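PDB 2C4N: ribonucleotide monophosphatase NagD from Escherichia coli, which catalyses the hydrolysis of ribonucleoside 5'-phosphates to ribonucleosides and phosphate, using magnesium, as a member of the HAD-like hydrolase superfamily. Local coordinates for residues Q50-F56 with D65-T70; V116-Y122 with Y153-L159. One frame throughout, in Å; residues are numbered along the deposited sequence.

Contact 1. Residues Q50-F56 with D65-T70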
ATOM      1  N   GLN A  50      11.624 -27.329 -23.905  1.00 20.19           N
ATOM      2  CA  GLN A  50      11.625 -27.601 -25.331  1.00 21.39           C
ATOM      3  C   GLN A  50      11.006 -26.467 -26.096  1.00 21.08           C
ATOM      4  O   GLN A  50      11.472 -26.126 -27.147  1.00 21.40           O
ATOM      5  CB  GLN A  50      10.956 -28.937 -25.652  1.00 21.67           C
ATOM      6  CG  GLN A  50      11.149 -29.446 -27.074  1.00 26.35           C
ATOM      7  CD  GLN A  50      12.615 -29.743 -27.420  1.00 27.78           C
ATOM      8  OE1 GLN A  50      13.162 -30.759 -27.013  1.00 28.54           O
ATOM      9  NE2 GLN A  50      13.231 -28.853 -28.170  1.00 27.72           N
ATOM     10  N   ASP A  51       9.958 -25.880 -25.552  1.00 17.21           N
ATOM     11  CA  ASP A  51       9.306 -24.744 -26.208  1.00 17.42           C
ATOM     12  C   ASP A  51      10.323 -23.623 -26.361  1.00 16.32           C
ATOM     13  O   ASP A  51      10.420 -22.988 -27.408  1.00 15.83           O
ATOM     14  CB  ASP A  51       8.135 -24.196 -25.381  1.00 23.67           C
ATOM     15  CG  ASP A  51       6.942 -25.128 -25.336  1.00 28.91           C
ATOM     16  OD1 ASP A  51       6.723 -25.885 -26.307  1.00 29.72           O
ATOM     17  OD2 ASP A  51       6.202 -25.081 -24.326  1.00 28.56           O
ATOM     18  N   LEU A  52      11.070 -23.371 -25.290  1.00 17.22           N
ATOM     19  CA  LEU A  52      12.070 -22.316 -25.293  1.00 17.74           C
ATOM     20  C   LEU A  52      13.193 -22.612 -26.271  1.00 17.02           C
ATOM     21  O   LEU A  52      13.653 -21.717 -26.973  1.00 17.02           O
ATOM     22  CB  LEU A  52      12.626 -22.117 -23.882  1.00 18.53           C
ATOM     23  CG  LEU A  52      11.644 -21.394 -22.950  1.00 18.84           C
ATOM     24  CD1 LEU A  52      12.092 -21.536 -21.506  1.00 19.52           C
ATOM     25  CD2 LEU A  52      11.555 -19.928 -23.356  1.00 19.36           C
ATOM     26  N   ALA A  53      13.630 -23.867 -26.325  1.00 18.71           N
ATOM     27  CA  ALA A  53      14.693 -24.243 -27.253  1.00 19.48           C
ATOM     28  C   ALA A  53      14.208 -24.048 -28.692  1.00 18.17           C
ATOM     29  O   ALA A  53      14.963 -23.593 -29.551  1.00 17.94           O
ATOM     30  CB  ALA A  53      15.111 -25.697 -27.022  1.00 17.06           C
ATOM     31  N   ASN A  54      12.978 -24.415 -28.948  1.00 16.93           N
ATOM     32  CA  ASN A  54      12.417 -24.200 -30.248  1.00 17.95           C
ATOM     33  C   ASN A  54      12.289 -22.722 -30.634  1.00 19.40           C
ATOM     34  O   ASN A  54      12.571 -22.341 -31.721  1.00 16.89           O
ATOM     35  CB  ASN A  54      11.100 -24.905 -30.405  1.00 19.09           C
ATOM     36  CG  ASN A  54      11.238 -26.392 -30.382  1.00 21.54           C
ATOM     37  OD1 ASN A  54      12.315 -26.884 -30.467  1.00 22.52           O
ATOM     38  ND2 ASN A  54      10.141 -27.082 -30.271  1.00 19.26           N
ATOM     39  N   ARG A  55      11.860 -21.927 -29.669  1.00 19.98           N
ATOM     40  CA  ARG A  55      11.739 -20.484 -29.866  1.00 20.32           C
ATOM     41  C   ARG A  55      13.109 -19.898 -30.207  1.00 18.83           C
ATOM     42  O   ARG A  55      13.237 -19.078 -31.117  1.00 19.09           O
ATOM     43  CB  ARG A  55      11.187 -19.836 -28.593  1.00 22.78           C
ATOM     44  CG  ARG A  55      11.190 -18.315 -28.591  1.00 24.75           C
ATOM     45  CD  ARG A  55      10.752 -17.796 -27.227  1.00 25.37           C
ATOM     46  NE  ARG A  55      10.992 -16.364 -27.057  1.00 24.62           N
ATOM     47  CZ  ARG A  55      10.989 -15.753 -25.877  1.00 24.97           C
ATOM     48  NH1 ARG A  55      10.754 -16.452 -24.774  1.00 24.73           N
ATOM     49  NH2 ARG A  55      11.230 -14.452 -25.795  1.00 22.84           N
ATOM     50  N   PHE A  56      14.134 -20.324 -29.474  1.00 18.44           N
ATOM     51  CA  PHE A  56      15.499 -19.851 -29.703  1.00 18.30           C
ATOM     52  C   PHE A  56      16.019 -20.308 -31.066  1.00 20.73           C
ATOM     53  O   PHE A  56      16.624 -19.531 -31.806  1.00 20.17           O
ATOM     54  CB  PHE A  56      16.436 -20.371 -28.610  1.00 15.62           C
ATOM     55  CG  PHE A  56      16.583 -19.439 -27.429  1.00 17.47           C
ATOM     56  CD1 PHE A  56      15.470 -19.014 -26.711  1.00 17.18           C
ATOM     57  CD2 PHE A  56      17.841 -18.992 -27.039  1.00 17.09           C
ATOM     58  CE1 PHE A  56      15.607 -18.151 -25.612  1.00 19.52           C
ATOM     59  CE2 PHE A  56      17.992 -18.133 -25.947  1.00 19.83           C
ATOM     60  CZ  PHE A  56      16.868 -17.712 -25.231  1.00 18.40           C
ATOM     61  N   ASP A  65      17.840 -28.048 -24.427  1.00 21.66           N
ATOM     62  CA  ASP A  65      16.616 -27.864 -23.633  1.00 23.87           C
ATOM     63  C   ASP A  65      16.977 -27.685 -22.166  1.00 21.75           C
ATOM     64  O   ASP A  65      16.339 -26.933 -21.424  1.00 22.46           O
ATOM     65  CB  ASP A  65      15.737 -29.117 -23.704  1.00 43.39           C
ATOM     66  CG  ASP A  65      15.018 -29.264 -25.016  1.00 47.70           C
ATOM     67  OD1 ASP A  65      15.439 -28.636 -26.008  1.00 48.86           O
ATOM     68  OD2 ASP A  65      14.033 -30.033 -25.052  1.00 50.94           O
ATOM     69  N   SER A  66      18.003 -28.422 -21.763  1.00 23.77           N
ATOM     70  CA  SER A  66      18.476 -28.455 -20.388  1.00 23.87           C
ATOM     71  C   SER A  66      18.952 -27.160 -19.755  1.00 21.50           C
ATOM     72  O   SER A  66      18.980 -27.056 -18.529  1.00 20.69           O
ATOM     73  CB  SER A  66      19.596 -29.484 -20.260  1.00 24.55           C
ATOM     74  OG  SER A  66      20.737 -29.094 -21.006  1.00 29.23           O
ATOM     75  N   VAL A  67      19.342 -26.178 -20.560  1.00 19.85           N
ATOM     76  CA  VAL A  67      19.828 -24.936 -19.979  1.00 18.82           C
ATOM     77  C   VAL A  67      18.725 -24.019 -19.476  1.00 16.78           C
ATOM     78  O   VAL A  67      18.980 -23.167 -18.629  1.00 17.25           O
ATOM     79  CB  VAL A  67      20.728 -24.134 -20.962  1.00 23.43           C
ATOM     80  CG1 VAL A  67      21.929 -24.966 -21.353  1.00 26.54           C
ATOM     81  CG2 VAL A  67      19.934 -23.700 -22.191  1.00 23.01           C
ATOM     82  N   PHE A  68      17.498 -24.200 -19.962  1.00 15.90           N
ATOM     83  CA  PHE A  68      16.401 -23.335 -19.532  1.00 16.87           C
ATOM     84  C   PHE A  68      15.873 -23.602 -18.130  1.00 17.02           C
ATOM     85  O   PHE A  68      15.782 -24.744 -17.683  1.00 15.88           O
ATOM     86  CB  PHE A  68      15.235 -23.404 -20.527  1.00 17.67           C
ATOM     87  CG  PHE A  68      15.579 -22.883 -21.883  1.00 17.70           C
ATOM     88  CD1 PHE A  68      15.955 -23.752 -22.907  1.00 16.71           C
ATOM     89  CD2 PHE A  68      15.596 -21.511 -22.124  1.00 16.99           C
ATOM     90  CE1 PHE A  68      16.352 -23.256 -24.150  1.00 16.17           C
ATOM     91  CE2 PHE A  68      15.990 -21.011 -23.359  1.00 18.21           C
ATOM     92  CZ  PHE A  68      16.369 -21.885 -24.374  1.00 16.06           C
ATOM     93  N   TYR A  69      15.529 -22.523 -17.433  1.00 17.44           N
ATOM     94  CA  TYR A  69      14.975 -22.627 -16.090  1.00 17.09           C
ATOM     95  C   TYR A  69      13.916 -21.539 -15.974  1.00 16.81           C
ATOM     96  O   TYR A  69      14.226 -20.351 -16.045  1.00 17.85           O
ATOM     97  CB  TYR A  69      16.068 -22.423 -15.033  1.00 16.08           C
ATOM     98  CG  TYR A  69      15.705 -22.971 -13.673  1.00 16.95           C
ATOM     99  CD1 TYR A  69      15.308 -24.301 -13.523  1.00 18.07           C
ATOM    100  CD2 TYR A  69      15.762 -22.167 -12.534  1.00 17.16           C
ATOM    101  CE1 TYR A  69      14.974 -24.822 -12.269  1.00 17.23           C
ATOM    102  CE2 TYR A  69      15.431 -22.676 -11.275  1.00 18.11           C
ATOM    103  CZ  TYR A  69      15.038 -24.001 -11.150  1.00 18.89           C
ATOM    104  OH  TYR A  69      14.709 -24.509  -9.910  1.00 18.66           O
ATOM    105  N   THR A  70      12.662 -21.949 -15.820  1.00 16.00           N
ATOM    106  CA  THR A  70      11.558 -21.005 -15.713  1.00 15.29           C
ATOM    107  C   THR A  70      11.021 -20.972 -14.290  1.00 15.30           C
ATOM    108  O   THR A  70      11.371 -21.815 -13.464  1.00 14.42           O
ATOM    109  CB  THR A  70      10.393 -21.417 -16.622  1.00 17.45           C
ATOM    110  OG1 THR A  70       9.755 -22.571 -16.065  1.00 15.47           O
ATOM    111  CG2 THR A  70      10.898 -21.758 -18.021  1.00 17.66           C
TER

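Contact 2. Residues V116-Y122 with Y153-L159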
ATOM      1  N   VAL A 116      -0.475 -20.353  -7.983  1.00 14.40           N
ATOM      2  CA  VAL A 116      -0.911 -19.510  -9.078  1.00 14.47           C
ATOM      3  C   VAL A 116       0.217 -19.249 -10.064  1.00 13.64           C
ATOM      4  O   VAL A 116       1.309 -18.820  -9.684  1.00 14.45           O
ATOM      5  CB  VAL A 116      -1.440 -18.141  -8.572  1.00 15.50           C
ATOM      6  CG1 VAL A 116      -1.975 -17.317  -9.746  1.00 15.60           C
ATOM      7  CG2 VAL A 116      -2.530 -18.354  -7.527  1.00 15.50           C
ATOM      8  N   GLY A 117      -0.056 -19.535 -11.330  1.00 12.61           N
ATOM      9  CA  GLY A 117       0.914 -19.292 -12.384  1.00 14.76           C
ATOM     10  C   GLY A 117       0.222 -18.368 -13.366  1.00 16.89           C
ATOM     11  O   GLY A 117      -0.135 -17.245 -13.015  1.00 16.92           O
ATOM     12  N   GLU A 118       0.026 -18.841 -14.590  1.00 18.59           N
ATOM     13  CA  GLU A 118      -0.664 -18.070 -15.614  1.00 19.74           C
ATOM     14  C   GLU A 118      -1.620 -18.967 -16.394  1.00 19.80           C
ATOM     15  O   GLU A 118      -1.312 -20.121 -16.697  1.00 16.02           O
ATOM     16  CB  GLU A 118       0.338 -17.423 -16.576  1.00 31.96           C
ATOM     17  CG  GLU A 118      -0.242 -17.087 -17.949  1.00 39.06           C
ATOM     18  CD  GLU A 118      -1.238 -15.934 -17.945  1.00 42.68           C
ATOM     19  OE1 GLU A 118      -2.023 -15.793 -16.982  1.00 42.09           O
ATOM     20  OE2 GLU A 118      -1.247 -15.166 -18.934  1.00 46.59           O
ATOM     21  N   THR A 119      -2.796 -18.435 -16.698  1.00 18.60           N
ATOM     22  CA  THR A 119      -3.774 -19.181 -17.473  1.00 18.20           C
ATOM     23  C   THR A 119      -4.790 -18.213 -18.045  1.00 20.08           C
ATOM     24  O   THR A 119      -5.363 -17.403 -17.320  1.00 17.59           O
ATOM     25  CB  THR A 119      -4.501 -20.247 -16.629  1.00 22.24           C
ATOM     26  OG1 THR A 119      -5.554 -20.826 -17.413  1.00 23.89           O
ATOM     27  CG2 THR A 119      -5.086 -19.635 -15.360  1.00 22.85           C
ATOM     28  N   ARG A 120      -4.998 -18.286 -19.353  1.00 21.89           N
ATOM     29  CA  ARG A 120      -5.951 -17.406 -20.006  1.00 24.37           C
ATOM     30  C   ARG A 120      -7.374 -17.848 -19.724  1.00 23.42           C
ATOM     31  O   ARG A 120      -8.323 -17.242 -20.214  1.00 24.57           O
ATOM     32  CB  ARG A 120      -5.717 -17.386 -21.513  1.00 46.37           C
ATOM     33  CG  ARG A 120      -4.380 -16.822 -21.954  1.00 51.69           C
ATOM     34  CD  ARG A 120      -4.454 -16.550 -23.439  1.00 58.34           C
ATOM     35  NE  ARG A 120      -3.289 -15.854 -23.971  1.00 63.25           N
ATOM     36  CZ  ARG A 120      -3.276 -15.247 -25.152  1.00 65.45           C
ATOM     37  NH1 ARG A 120      -4.364 -15.252 -25.909  1.00 66.52           N
ATOM     38  NH2 ARG A 120      -2.179 -14.639 -25.580  1.00 66.72           N
ATOM     39  N   SER A 121      -7.514 -18.920 -18.948  1.00 23.47           N
ATOM     40  CA  SER A 121      -8.824 -19.445 -18.581  1.00 23.32           C
ATOM     41  C   SER A 121      -9.221 -18.944 -17.200  1.00 21.88           C
ATOM     42  O   SER A 121     -10.281 -19.297 -16.686  1.00 21.81           O
ATOM     43  CB  SER A 121      -8.815 -20.975 -18.583  1.00 28.97           C
ATOM     44  OG  SER A 121      -8.753 -21.477 -19.909  1.00 34.49           O
ATOM     45  N   TYR A 122      -8.359 -18.127 -16.602  1.00 19.81           N
ATOM     46  CA  TYR A 122      -8.616 -17.567 -15.275  1.00 18.11           C
ATOM     47  C   TYR A 122     -10.017 -16.963 -15.242  1.00 18.08           C
ATOM     48  O   TYR A 122     -10.397 -16.213 -16.146  1.00 17.02           O
ATOM     49  CB  TYR A 122      -7.599 -16.468 -14.961  1.00 20.03           C
ATOM     50  CG  TYR A 122      -7.718 -15.860 -13.575  1.00 20.07           C
ATOM     51  CD1 TYR A 122      -7.378 -16.589 -12.440  1.00 21.41           C
ATOM     52  CD2 TYR A 122      -8.122 -14.536 -13.405  1.00 21.11           C
ATOM     53  CE1 TYR A 122      -7.432 -16.013 -11.161  1.00 21.98           C
ATOM     54  CE2 TYR A 122      -8.179 -13.952 -12.136  1.00 20.84           C
ATOM     55  CZ  TYR A 122      -7.830 -14.696 -11.022  1.00 21.49           C
ATOM     56  OH  TYR A 122      -7.879 -14.121  -9.773  1.00 21.97           O
ATOM     57  N   TYR A 153      -1.401  -7.931 -21.255  1.00 23.59           N
ATOM     58  CA  TYR A 153      -1.850  -9.295 -21.014  1.00 24.26           C
ATOM     59  C   TYR A 153      -1.668  -9.622 -19.540  1.00 21.46           C
ATOM     60  O   TYR A 153      -0.562  -9.509 -19.010  1.00 19.37           O
ATOM     61  CB  TYR A 153      -1.009 -10.272 -21.837  1.00 39.59           C
ATOM     62  CG  TYR A 153      -1.382 -10.375 -23.295  1.00 46.38           C
ATOM     63  CD1 TYR A 153      -1.967  -9.306 -23.973  1.00 49.46           C
ATOM     64  CD2 TYR A 153      -1.117 -11.539 -24.009  1.00 49.60           C
ATOM     65  CE1 TYR A 153      -2.282  -9.401 -25.329  1.00 51.70           C
ATOM     66  CE2 TYR A 153      -1.425 -11.642 -25.360  1.00 51.59           C
ATOM     67  CZ  TYR A 153      -2.006 -10.569 -26.013  1.00 52.07           C
ATOM     68  OH  TYR A 153      -2.308 -10.675 -27.348  1.00 54.21           O
ATOM     69  N   PRO A 154      -2.743 -10.045 -18.862  1.00 20.10           N
ATOM     70  CA  PRO A 154      -2.609 -10.376 -17.443  1.00 18.79           C
ATOM     71  C   PRO A 154      -1.561 -11.466 -17.235  1.00 17.38           C
ATOM     72  O   PRO A 154      -1.484 -12.420 -18.014  1.00 17.03           O
ATOM     73  CB  PRO A 154      -4.012 -10.849 -17.065  1.00 19.00           C
ATOM     74  CG  PRO A 154      -4.898 -10.037 -17.985  1.00 19.61           C
ATOM     75  CD  PRO A 154      -4.149 -10.144 -19.295  1.00 18.94           C
ATOM     76  N   ALA A 155      -0.751 -11.302 -16.194  1.00 19.64           N
ATOM     77  CA  ALA A 155       0.282 -12.268 -15.844  1.00 18.83           C
ATOM     78  C   ALA A 155       0.011 -12.695 -14.406  1.00 18.68           C
ATOM     79  O   ALA A 155      -0.919 -12.192 -13.772  1.00 18.15           O
ATOM     80  CB  ALA A 155       1.664 -11.634 -15.965  1.00 17.43           C
ATOM     81  N   CYS A 156       0.825 -13.610 -13.891  1.00 14.75           N
ATOM     82  CA  CYS A 156       0.652 -14.120 -12.536  1.00 14.32           C
ATOM     83  C   CYS A 156       0.271 -13.082 -11.476  1.00 14.01           C
ATOM     84  O   CYS A 156      -0.692 -13.275 -10.728  1.00 13.96           O
ATOM     85  CB  CYS A 156       1.926 -14.839 -12.092  1.00 10.88           C
ATOM     86  SG  CYS A 156       1.810 -15.578 -10.458  1.00 15.76           S
ATOM     87  N   GLY A 157       1.031 -11.993 -11.407  1.00 15.73           N
ATOM     88  CA  GLY A 157       0.761 -10.958 -10.420  1.00 15.80           C
ATOM     89  C   GLY A 157      -0.657 -10.423 -10.462  1.00 16.10           C
ATOM     90  O   GLY A 157      -1.249 -10.130  -9.420  1.00 15.75           O
ATOM     91  N   ALA A 158      -1.199 -10.289 -11.668  1.00 16.55           N
ATOM     92  CA  ALA A 158      -2.559  -9.788 -11.848  1.00 17.55           C
ATOM     93  C   ALA A 158      -3.598 -10.819 -11.404  1.00 17.10           C
ATOM     94  O   ALA A 158      -4.658 -10.464 -10.884  1.00 17.44           O
ATOM     95  CB  ALA A 158      -2.783  -9.408 -13.311  1.00 20.65           C
ATOM     96  N   LEU A 159      -3.294 -12.095 -11.618  1.00 13.82           N
ATOM     97  CA  LEU A 159      -4.201 -13.165 -11.220  1.00 15.11           C
ATOM     98  C   LEU A 159      -4.232 -13.284  -9.701  1.00 13.55           C
ATOM     99  O   LEU A 159      -5.252 -13.641  -9.115  1.00 14.38           O
ATOM    100  CB  LEU A 159      -3.770 -14.504 -11.834  1.00 19.19           C
ATOM    101  CG  LEU A 159      -3.576 -14.553 -13.360  1.00 21.17           C
ATOM    102  CD1 LEU A 159      -3.514 -16.008 -13.806  1.00 22.11           C
ATOM    103  CD2 LEU A 159      -4.714 -13.844 -14.063  1.00 20.47           C
TER
HETATM  104  O   HOH W   1      -7.134 -11.098  -9.892  1.00 13.04           O

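Contact 1. Residues Q50-F56 with D65-T70
Helix 49-58 and strand 68-70 are the second and third elements of a beta-alpha-beta unit in the parallel sheet of the HAD-type domain, and the Phe68 ring points from the strand to the helix, its CG anti to the carbonyl carbon (chi1 -64°), and packs against it. Leu52 CB stands over the centre of that ring, 3.4 Å from its centroid, a CH-pi contact. The leucine chain continues past the ring rim until CD1 meets Thr70 CG2 at 3.7 Å. One turn further on, Phe56 offers its face to the edge of Phe68: a T-shaped pair with centroids 5.0 Å apart and planes at 76°. Ala53 adds to the contact, its CB 4.0 Å from Phe68 CE1. Val67 CG2 lies on the face of Phe68 opposite Leu52, offset toward the rim. The axes of 50-56 and 68-70 approach to 9.2 Å, their directions 122° apart. Beyond them, Phe56 and Phe68 both pack on Leu40 of strand 38-42, while Tyr69 faces helix 180-189 and Thr70 caps helix 71-80.

Contact 2. Residues V116-Y122 with Y153-L159
With chi1 at -177° the Tyr122 ring extends away from the backbone N and lies along Leu159, whose CG lies anti to the carbonyl carbon (chi1 -54°), carrying the branch toward the ring, where CD2 reaches the face. The two side chains run past each other in opposite directions. Leu159 CD2 sits 3.8 Å from the ring centroid, displaced toward the rim, in a CH-pi contact, and comes within 3.5 Å of Tyr122 CD2. The other methyl, Leu159 CD1, turns to the loop, 3.5 Å from Glu118 OE1 and near the Gly117 carbonyl, while Leu159 CB rests 3.9 Å from Val116 CG1. At the phenol end, Tyr122 OH is hydrogen-bonded to a water at 3.1 Å, and this water donates to Ala158 O at 2.7 Å. Replacing Tyr122 with an alanine would probably leave Leu159 CD2 without its aromatic cover and the water without its phenol partner. Where helix 156-167 starts, Cys156 CA makes a CA-H...O contact of 3.3 Å with Gly117 O, and its SG lies near the Val116 carbonyl. Further out, Arg120 NH2 meets Tyr153 CE2, with guanidinium and ring planes 85° apart. Thr119 OG1 accepts from Ser121 N, an ST turn inside the type I turn from Thr119 to Tyr122. The join is therefore mainly apolar, Leu159 packing against the Tyr122 ring with one methyl and toward Glu118 and Gly117 with the other. One polar link is the water between Tyr122 OH and Ala158 O; Trp124 NE1 of the second subunit gives the facing acceptors Glu118 OE2 and Pro154 O a shared, weak donor. The buried Gly117 O has no partner beyond the CA-H...O contact, a carbonyl that probably pays some cost in desolvation.

In the fold
Contact 1 closes before contact 2 opens along the chain; their centres lie 21 Å apart and their nearest atoms about 10 Å, without touching. Contact 1 belongs to the six-stranded parallel sheet that carries the metal site, where Asp9, Asp11 and Asp201 bind magnesium; the side chain of Phe56 is about 11 Å from the ion. From the same helix Arg55 forms a salt bridge with Asp11, consistent with its proposed role in orienting that residue. Contact 2 joins the loop after strand 105-116, of the four-stranded sheet, to the start of helix 156-167; the side chain of Ala155 is about 13 Å from magnesium and about 5 Å from that of Asp146, which probably confers substrate specificity.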